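Conserved hypothetical cytochrome protein (Kuenenia stuttgartiensis, PDB 6H5L) probably carries electrons through two covalently bound c-type hemes, as part of a large multiheme reductase complex of an anammox bacterium. Local coordinates at residues R52-P55 against P60-E63; E63-T68 against P94-F99. One frame throughout, in Å; residues are numbered along the deposited sequence.

Interaction 1. Residues R52-P55 against P60-E63; sequences RTTP and PTDE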
ATOM      1  N   ARG B  52      12.218  47.862  10.629  1.00 28.17           N
ATOM      2  CA  ARG B  52      12.971  48.799  11.443  1.00 29.84           C
ATOM      3  C   ARG B  52      13.334  48.148  12.770  1.00 36.54           C
ATOM      4  O   ARG B  52      12.875  47.053  13.108  1.00 28.48           O
ATOM      5  CB  ARG B  52      12.168  50.082  11.706  1.00 29.91           C
ATOM      6  CG  ARG B  52      11.850  50.909  10.472  1.00 32.91           C
ATOM      7  CD  ARG B  52      10.593  51.747  10.681  1.00 24.68           C
ATOM      8  NE  ARG B  52       9.391  50.943  10.484  1.00 37.73           N
ATOM      9  CZ  ARG B  52       8.684  50.390  11.463  1.00 32.84           C
ATOM     10  NH1 ARG B  52       9.041  50.565  12.727  1.00 25.15           N
ATOM     11  NH2 ARG B  52       7.613  49.666  11.176  1.00 33.60           N
ATOM     12  N   THR B  53      14.183  48.846  13.519  1.00 33.93           N
ATOM     13  CA  THR B  53      14.372  48.598  14.940  1.00 40.53           C
ATOM     14  C   THR B  53      13.718  49.684  15.785  1.00 36.71           C
ATOM     15  O   THR B  53      13.901  49.706  17.008  1.00 33.85           O
ATOM     16  CB  THR B  53      15.863  48.489  15.269  1.00 34.44           C
ATOM     17  OG1 THR B  53      16.544  49.651  14.782  1.00 39.17           O
ATOM     18  CG2 THR B  53      16.458  47.254  14.616  1.00 23.54           C
ATOM     19  N   THR B  54      12.959  50.577  15.159  1.00 32.34           N
ATOM     20  CA  THR B  54      12.295  51.708  15.786  1.00 32.53           C
ATOM     21  C   THR B  54      10.800  51.441  15.931  1.00 29.10           C
ATOM     22  O   THR B  54      10.234  50.618  15.205  1.00 30.48           O
ATOM     23  CB  THR B  54      12.523  52.974  14.950  1.00 31.16           C
ATOM     24  OG1 THR B  54      11.909  52.815  13.668  1.00 34.28           O
ATOM     25  CG2 THR B  54      14.013  53.222  14.764  1.00 37.26           C
ATOM     26  N   PRO B  55      10.129  52.114  16.867  1.00 32.61           N
ATOM     27  CA  PRO B  55       8.696  51.868  17.077  1.00 26.43           C
ATOM     28  C   PRO B  55       7.854  52.252  15.865  1.00 30.88           C
ATOM     29  O   PRO B  55       8.331  52.824  14.882  1.00 27.50           O
ATOM     30  CB  PRO B  55       8.361  52.748  18.286  1.00 29.63           C
ATOM     31  CG  PRO B  55       9.655  52.930  18.993  1.00 28.85           C
ATOM     32  CD  PRO B  55      10.687  52.993  17.907  1.00 28.69           C
ATOM     33  N   PRO B  60      13.165  54.808   9.846  1.00 36.51           N
ATOM     34  CA  PRO B  60      14.213  53.821  10.112  1.00 37.75           C
ATOM     35  C   PRO B  60      15.529  54.503  10.437  1.00 36.76           C
ATOM     36  O   PRO B  60      15.802  55.624  10.002  1.00 37.40           O
ATOM     37  CB  PRO B  60      14.307  53.047   8.794  1.00 27.93           C
ATOM     38  CG  PRO B  60      13.938  54.057   7.769  1.00 27.46           C
ATOM     39  CD  PRO B  60      12.857  54.900   8.406  1.00 30.17           C
ATOM     40  N   THR B  61      16.348  53.812  11.224  1.00 33.16           N
ATOM     41  CA  THR B  61      17.715  54.264  11.401  1.00 33.45           C
ATOM     42  C   THR B  61      18.502  54.008  10.120  1.00 30.53           C
ATOM     43  O   THR B  61      18.106  53.206   9.270  1.00 34.17           O
ATOM     44  CB  THR B  61      18.381  53.552  12.579  1.00 35.41           C
ATOM     45  OG1 THR B  61      18.559  52.167  12.260  1.00 34.34           O
ATOM     46  CG2 THR B  61      17.524  53.673  13.830  1.00 29.17           C
ATOM     47  N   ASP B  62      19.626  54.714   9.978  1.00 30.69           N
ATOM     48  CA  ASP B  62      20.490  54.471   8.827  1.00 38.97           C
ATOM     49  C   ASP B  62      20.962  53.024   8.788  1.00 42.39           C
ATOM     50  O   ASP B  62      21.192  52.472   7.704  1.00 43.01           O
ATOM     51  CB  ASP B  62      21.685  55.424   8.849  1.00 38.01           C
ATOM     52  CG  ASP B  62      21.273  56.879   8.730  1.00 41.17           C
ATOM     53  OD1 ASP B  62      20.059  57.158   8.812  1.00 43.32           O
ATOM     54  OD2 ASP B  62      22.162  57.738   8.550  1.00 45.34           O
ATOM     55  N   GLU B  63      21.096  52.393   9.957  1.00 41.30           N
ATOM     56  CA  GLU B  63      21.493  50.991  10.011  1.00 41.06           C
ATOM     57  C   GLU B  63      20.357  50.070   9.585  1.00 36.35           C
ATOM     58  O   GLU B  63      20.606  49.022   8.981  1.00 39.73           O
ATOM     59  CB  GLU B  63      21.965  50.636  11.422  1.00 38.28           C
ATOM     60  CG  GLU B  63      23.151  51.463  11.922  1.00 57.81           C
ATOM     61  CD  GLU B  63      22.756  52.861  12.355  1.00 68.54           C
ATOM     62  OE1 GLU B  63      21.577  53.063  12.710  1.00 63.62           O
ATOM     63  OE2 GLU B  63      23.620  53.760  12.325  1.00 57.65           O
TER
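Arg-52 lays the aliphatic part of its side chain against the ring of Pro-60. From CB, which points toward 60-63, the chain turns beside its own backbone N (chi1 -64°). This brings Arg-52 CG to 3.7 Å from Pro-60 CB and 3.8 Å from Pro-60 CA. Arg-52 CD follows at 4.1 Å from Pro-60 N. The chain then bends at chi3 (-80°) and leaves the proline. NE is hydrogen-bonded to the backbone O of Tyr-49. Thr-54 C lies at the edge of the guanidinium, in the plane of that group. Further along, the methyl groups of Thr-54 and Thr-61 meet, CG2 to CG2, at 3.7 Å, the two side chains lying antiparallel. Their hydroxyls serve other partners. Thr-54 OG1 is hydrogen-bonded to Leu-59 O, inside the connecting loop. Thr-61 OG1 is hydrogen-bonded to Asp-64 N and, weakly, to Glu-63 OE1 of its own segment at 3.2 Å. No hydrogen bond joins the two segments, so the contact is mainly van der Waals packing. Thr-61 is the N-cap of helix 62-71. The whole is a loop folded back on a capped helix start, within a cytochrome c domain and close to the residues Lys-50 and Phe-51 that bind heme c.

Interaction 2. Residues E63-T68 against P94-F99; sequences EDIYRT and PVLKSF. With HEC (heme c), chain L.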
ATOM      1  N   GLU B  63      21.096  52.393   9.957  1.00 41.30           N
ATOM      2  CA  GLU B  63      21.493  50.991  10.011  1.00 41.06           C
ATOM      3  C   GLU B  63      20.357  50.070   9.585  1.00 36.35           C
ATOM      4  O   GLU B  63      20.606  49.022   8.981  1.00 39.73           O
ATOM      5  CB  GLU B  63      21.965  50.636  11.422  1.00 38.28           C
ATOM      6  CG  GLU B  63      23.151  51.463  11.922  1.00 57.81           C
ATOM      7  CD  GLU B  63      22.756  52.861  12.355  1.00 68.54           C
ATOM      8  OE1 GLU B  63      21.577  53.063  12.710  1.00 63.62           O
ATOM      9  OE2 GLU B  63      23.620  53.760  12.325  1.00 57.65           O
ATOM     10  N   ASP B  64      19.108  50.444   9.884  1.00 34.97           N
ATOM     11  CA  ASP B  64      17.967  49.649   9.439  1.00 29.29           C
ATOM     12  C   ASP B  64      17.923  49.560   7.922  1.00 31.60           C
ATOM     13  O   ASP B  64      17.683  48.486   7.360  1.00 34.64           O
ATOM     14  CB  ASP B  64      16.665  50.248   9.971  1.00 25.84           C
ATOM     15  CG  ASP B  64      16.505  50.058  11.466  1.00 31.16           C
ATOM     16  OD1 ASP B  64      17.283  49.281  12.054  1.00 30.49           O
ATOM     17  OD2 ASP B  64      15.600  50.690  12.052  1.00 39.02           O
ATOM     18  N   ILE B  65      18.140  50.687   7.240  1.00 32.88           N
ATOM     19  CA  ILE B  65      18.102  50.697   5.781  1.00 31.37           C
ATOM     20  C   ILE B  65      19.260  49.885   5.212  1.00 32.43           C
ATOM     21  O   ILE B  65      19.078  49.070   4.300  1.00 36.11           O
ATOM     22  CB  ILE B  65      18.110  52.143   5.254  1.00 24.28           C
ATOM     23  CG1 ILE B  65      16.928  52.926   5.830  1.00 27.20           C
ATOM     24  CG2 ILE B  65      18.073  52.160   3.735  1.00 23.47           C
ATOM     25  CD1 ILE B  65      16.957  54.405   5.496  1.00 29.70           C
ATOM     26  N   TYR B  66      20.467  50.094   5.744  1.00 29.08           N
ATOM     27  CA  TYR B  66      21.624  49.333   5.285  1.00 27.47           C
ATOM     28  C   TYR B  66      21.423  47.836   5.478  1.00 27.76           C
ATOM     29  O   TYR B  66      21.898  47.036   4.665  1.00 31.15           O
ATOM     30  CB  TYR B  66      22.881  49.798   6.023  1.00 33.49           C
ATOM     31  CG  TYR B  66      24.152  49.114   5.573  1.00 24.82           C
ATOM     32  CD1 TYR B  66      24.913  49.633   4.533  1.00 32.44           C
ATOM     33  CD2 TYR B  66      24.590  47.946   6.186  1.00 23.14           C
ATOM     34  CE1 TYR B  66      26.072  49.007   4.116  1.00 35.79           C
ATOM     35  CE2 TYR B  66      25.745  47.313   5.774  1.00 23.08           C
ATOM     36  CZ  TYR B  66      26.481  47.848   4.740  1.00 33.84           C
ATOM     37  OH  TYR B  66      27.630  47.216   4.332  1.00 40.72           O
ATOM     38  N   ARG B  67      20.725  47.438   6.542  1.00 30.12           N
ATOM     39  CA  ARG B  67      20.479  46.020   6.778  1.00 27.53           C
ATOM     40  C   ARG B  67      19.553  45.444   5.717  1.00 32.18           C
ATOM     41  O   ARG B  67      19.809  44.361   5.180  1.00 36.90           O
ATOM     42  CB  ARG B  67      19.894  45.818   8.173  1.00 27.49           C
ATOM     43  CG  ARG B  67      19.792  44.361   8.598  1.00 33.71           C
ATOM     44  CD  ARG B  67      19.285  44.238  10.027  1.00 54.98           C
ATOM     45  NE  ARG B  67      20.089  43.302  10.805  1.00 67.75           N
ATOM     46  CZ  ARG B  67      19.803  42.921  12.046  1.00 62.86           C
ATOM     47  NH1 ARG B  67      18.723  43.393  12.654  1.00 58.44           N
ATOM     48  NH2 ARG B  67      20.596  42.066  12.676  1.00 71.09           N
ATOM     49  N   THR B  68      18.465  46.154   5.406  1.00 29.44           N
ATOM     50  CA  THR B  68      17.525  45.670   4.399  1.00 26.49           C
ATOM     51  C   THR B  68      18.182  45.582   3.026  1.00 30.80           C
ATOM     52  O   THR B  68      17.918  44.645   2.262  1.00 28.37           O
ATOM     53  CB  THR B  68      16.298  46.580   4.348  1.00 24.04           C
ATOM     54  OG1 THR B  68      15.802  46.789   5.676  1.00 29.61           O
ATOM     55  CG2 THR B  68      15.200  45.953   3.503  1.00 25.35           C
ATOM     56  N   PRO B  94      21.682  57.680   2.216  1.00 32.31           N
ATOM     57  CA  PRO B  94      21.162  59.058   2.180  1.00 31.04           C
ATOM     58  C   PRO B  94      20.348  59.356   0.935  1.00 30.45           C
ATOM     59  O   PRO B  94      19.434  60.189   0.992  1.00 31.64           O
ATOM     60  CB  PRO B  94      22.431  59.922   2.237  1.00 27.31           C
ATOM     61  CG  PRO B  94      23.512  59.004   2.691  1.00 37.37           C
ATOM     62  CD  PRO B  94      23.152  57.664   2.161  1.00 31.58           C
ATOM     63  N   VAL B  95      20.660  58.708  -0.190  1.00 32.46           N
ATOM     64  CA  VAL B  95      19.867  58.897  -1.405  1.00 33.67           C
ATOM     65  C   VAL B  95      18.424  58.478  -1.159  1.00 31.52           C
ATOM     66  O   VAL B  95      17.479  59.182  -1.535  1.00 32.32           O
ATOM     67  CB  VAL B  95      20.489  58.119  -2.578  1.00 29.38           C
ATOM     68  CG1 VAL B  95      19.713  58.383  -3.860  1.00 26.55           C
ATOM     69  CG2 VAL B  95      21.957  58.486  -2.747  1.00 25.92           C
ATOM     70  N   LEU B  96      18.236  57.319  -0.522  1.00 25.35           N
ATOM     71  CA  LEU B  96      16.894  56.880  -0.152  1.00 26.46           C
ATOM     72  C   LEU B  96      16.259  57.830   0.857  1.00 31.03           C
ATOM     73  O   LEU B  96      15.045  58.062   0.822  1.00 28.15           O
ATOM     74  CB  LEU B  96      16.944  55.458   0.408  1.00 24.02           C
ATOM     75  CG  LEU B  96      16.789  54.290  -0.569  1.00 21.27           C
ATOM     76  CD1 LEU B  96      17.882  54.289  -1.628  1.00 16.54           C
ATOM     77  CD2 LEU B  96      16.769  52.963   0.178  1.00 23.35           C
ATOM     78  N   LYS B  97      17.066  58.387   1.765  1.00 30.69           N
ATOM     79  CA  LYS B  97      16.537  59.317   2.757  1.00 32.54           C
ATOM     80  C   LYS B  97      16.112  60.634   2.124  1.00 32.26           C
ATOM     81  O   LYS B  97      15.160  61.267   2.597  1.00 33.92           O
ATOM     82  CB  LYS B  97      17.574  59.569   3.854  1.00 30.68           C
ATOM     83  CG  LYS B  97      17.989  58.325   4.621  1.00 37.23           C
ATOM     84  CD  LYS B  97      19.003  58.646   5.707  1.00 32.86           C
ATOM     85  CE  LYS B  97      18.370  59.436   6.840  1.00 39.37           C
ATOM     86  NZ  LYS B  97      19.351  59.758   7.912  1.00 37.29           N
ATOM     87  N   SER B  98      16.793  61.060   1.056  1.00 26.34           N
ATOM     88  CA  SER B  98      16.478  62.331   0.416  1.00 28.51           C
ATOM     89  C   SER B  98      15.159  62.301  -0.345  1.00 32.94           C
ATOM     90  O   SER B  98      14.694  63.359  -0.782  1.00 32.05           O
ATOM     91  CB  SER B  98      17.607  62.740  -0.533  1.00 20.09           C
ATOM     92  OG  SER B  98      17.616  61.936  -1.698  1.00 26.26           O
ATOM     93  N   PHE B  99      14.547  61.128  -0.510  1.00 34.33           N
ATOM     94  CA  PHE B  99      13.294  61.030  -1.247  1.00 31.14           C
ATOM     95  C   PHE B  99      12.088  61.460  -0.421  1.00 32.86           C
ATOM     96  O   PHE B  99      11.030  61.738  -0.997  1.00 35.51           O
ATOM     97  CB  PHE B  99      13.087  59.598  -1.746  1.00 40.70           C
ATOM     98  CG  PHE B  99      14.104  59.153  -2.762  1.00 36.72           C
ATOM     99  CD1 PHE B  99      14.565  60.026  -3.735  1.00 23.30           C
ATOM    100  CD2 PHE B  99      14.601  57.860  -2.740  1.00 31.06           C
ATOM    101  CE1 PHE B  99      15.500  59.615  -4.668  1.00 27.89           C
ATOM    102  CE2 PHE B  99      15.536  57.444  -3.670  1.00 28.86           C
ATOM    103  CZ  PHE B  99      15.987  58.323  -4.635  1.00 34.73           C
TER
HETATM  104 FE   HEC L 302      14.533  47.419  -3.425  1.00 20.59          FE
HETATM  105  CHA HEC L 302      12.099  47.111  -1.033  1.00 25.09           C
HETATM  106  CHB HEC L 302      16.429  49.275  -1.215  1.00 25.90           C
HETATM  107  CHC HEC L 302      16.981  47.809  -5.819  1.00 31.34           C
HETATM  108  CHD HEC L 302      12.621  45.677  -5.695  1.00 21.07           C
HETATM  109  NA  HEC L 302      14.311  48.071  -1.487  1.00 18.78           N
HETATM  110  C1A HEC L 302      13.219  47.832  -0.683  1.00 23.02           C
HETATM  111  C2A HEC L 302      13.434  48.455   0.609  1.00 23.59           C
HETATM  112  C3A HEC L 302      14.642  49.064   0.558  1.00 19.93           C
HETATM  113  C4A HEC L 302      15.207  48.825  -0.759  1.00 21.35           C
HETATM  114  CMA HEC L 302      15.387  49.884   1.637  1.00 25.82           C
HETATM  115  CAA HEC L 302      12.343  48.350   1.716  1.00 23.87           C
HETATM  116  CBA HEC L 302      12.707  48.697   3.158  1.00 24.00           C
HETATM  117  CGA HEC L 302      11.472  48.575   4.017  1.00 33.20           C
HETATM  118  O1A HEC L 302      10.343  48.631   3.462  1.00 33.28           O
HETATM  119  O2A HEC L 302      11.618  48.426   5.257  1.00 33.95           O
HETATM  120  NB  HEC L 302      16.353  48.377  -3.507  1.00 18.63           N
HETATM  121  C1B HEC L 302      16.961  49.059  -2.470  1.00 25.04           C
HETATM  122  C2B HEC L 302      18.264  49.501  -2.934  1.00 23.35           C
HETATM  123  C3B HEC L 302      18.412  49.102  -4.202  1.00 30.68           C
HETATM  124  C4B HEC L 302      17.216  48.384  -4.587  1.00 29.48           C
HETATM  125  CMB HEC L 302      19.279  50.312  -2.099  1.00 30.07           C
HETATM  126  CAB HEC L 302      19.633  49.335  -5.124  1.00 31.47           C
HETATM  127  CBB HEC L 302      20.846  48.506  -4.646  1.00 27.50           C
HETATM  128  NC  HEC L 302      14.759  46.855  -5.388  1.00 25.37           N
HETATM  129  C1C HEC L 302      15.852  47.111  -6.192  1.00 22.46           C
HETATM  130  C2C HEC L 302      15.668  46.401  -7.441  1.00 16.11           C
HETATM  131  C3C HEC L 302      14.413  45.934  -7.454  1.00 21.50           C
HETATM  132  C4C HEC L 302      13.848  46.131  -6.132  1.00 23.38           C
HETATM  133  CMC HEC L 302      16.581  46.577  -8.676  1.00 14.93           C
HETATM  134  CAC HEC L 302      13.721  45.173  -8.609  1.00 22.49           C
HETATM  135  CBC HEC L 302      14.406  43.808  -8.834  1.00 23.27           C
HETATM  136  ND  HEC L 302      12.653  46.533  -3.375  1.00 23.98           N
HETATM  137  C1D HEC L 302      12.067  45.858  -4.444  1.00 21.83           C
HETATM  138  C2D HEC L 302      10.772  45.370  -4.026  1.00 26.16           C
HETATM  139  C3D HEC L 302      10.615  45.821  -2.568  1.00 20.98           C
HETATM  140  C4D HEC L 302      11.829  46.533  -2.252  1.00 25.64           C
HETATM  141  CMD HEC L 302       9.763  44.566  -4.874  1.00 26.04           C
HETATM  142  CAD HEC L 302       9.422  45.578  -1.622  1.00 19.44           C
HETATM  143  CBD HEC L 302       9.512  44.172  -1.043  1.00 16.57           C
HETATM  144  CGD HEC L 302       8.321  43.912  -0.160  1.00 22.87           C
HETATM  145  O1D HEC L 302       8.077  44.713   0.778  1.00 26.16           O
HETATM  146  O2D HEC L 302       7.620  42.893  -0.391  1.00 27.77           O
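Ile-65 packs between helix 62-71 and helix 93-97 and has more surface buried here than Leu-96 or Lys-97. Its two branches divide the work. Ile-65 CG2 meets Leu-96 CD2 at 3.9 Å, the two branched chains lying alongside with their ends pointing opposite ways. Ile-65 CD1 reaches Lys-97 CG at 4.1 Å, on the aliphatic part of the lysine. Lys-97 NZ goes on to a salt bridge with Asp-62. The heme c closes one end of this apolar patch. Its methyl CMA lies 3.7 Å from Leu-96 CD2 and 4.1 Å from Ile-65 CG2, so the three groups pack together. Thr-68 adds a second heme contact, Thr-68 CG2 to heme CBA of the propionate arm at 3.7 Å. With chi1 at -49°, Thr-68 OG1 sits beside its own backbone N and donates a hydrogen bond to Asp-64 O at 3.0 Å. That carbonyl also accepts from Thr-68 N, from the opposite face of its plane. A glycine here removes methyl and hydroxyl, and would probably leave the propionate arm freer to turn. Helix 62-71 and helix 93-97 thus meet beside the heme, with helix 9-18 touching Leu-96 through Tyr-15 and helix 86-91 packing on Tyr-66.

After helix 20-23 the chain enters a long loop that contains 52-55. Interaction 1 closes a short loop there, with four residues between its segments, and ends at the start of helix 62-71. Interaction 2 begins on that same helix, at the shared Glu-63. It closes a longer loop, which runs through helix 86-91 and returns at helix 93-97. The two loops follow one another and are neither nested nor crossed. They also touch directly. Thr-53 N is probably hydrogen-bonded to Asp-64 OD2, and Pro-60 packs on Ile-65. Helix 62-71 therefore joins the preceding loop to helix 93-97 on one side of the chain's centre.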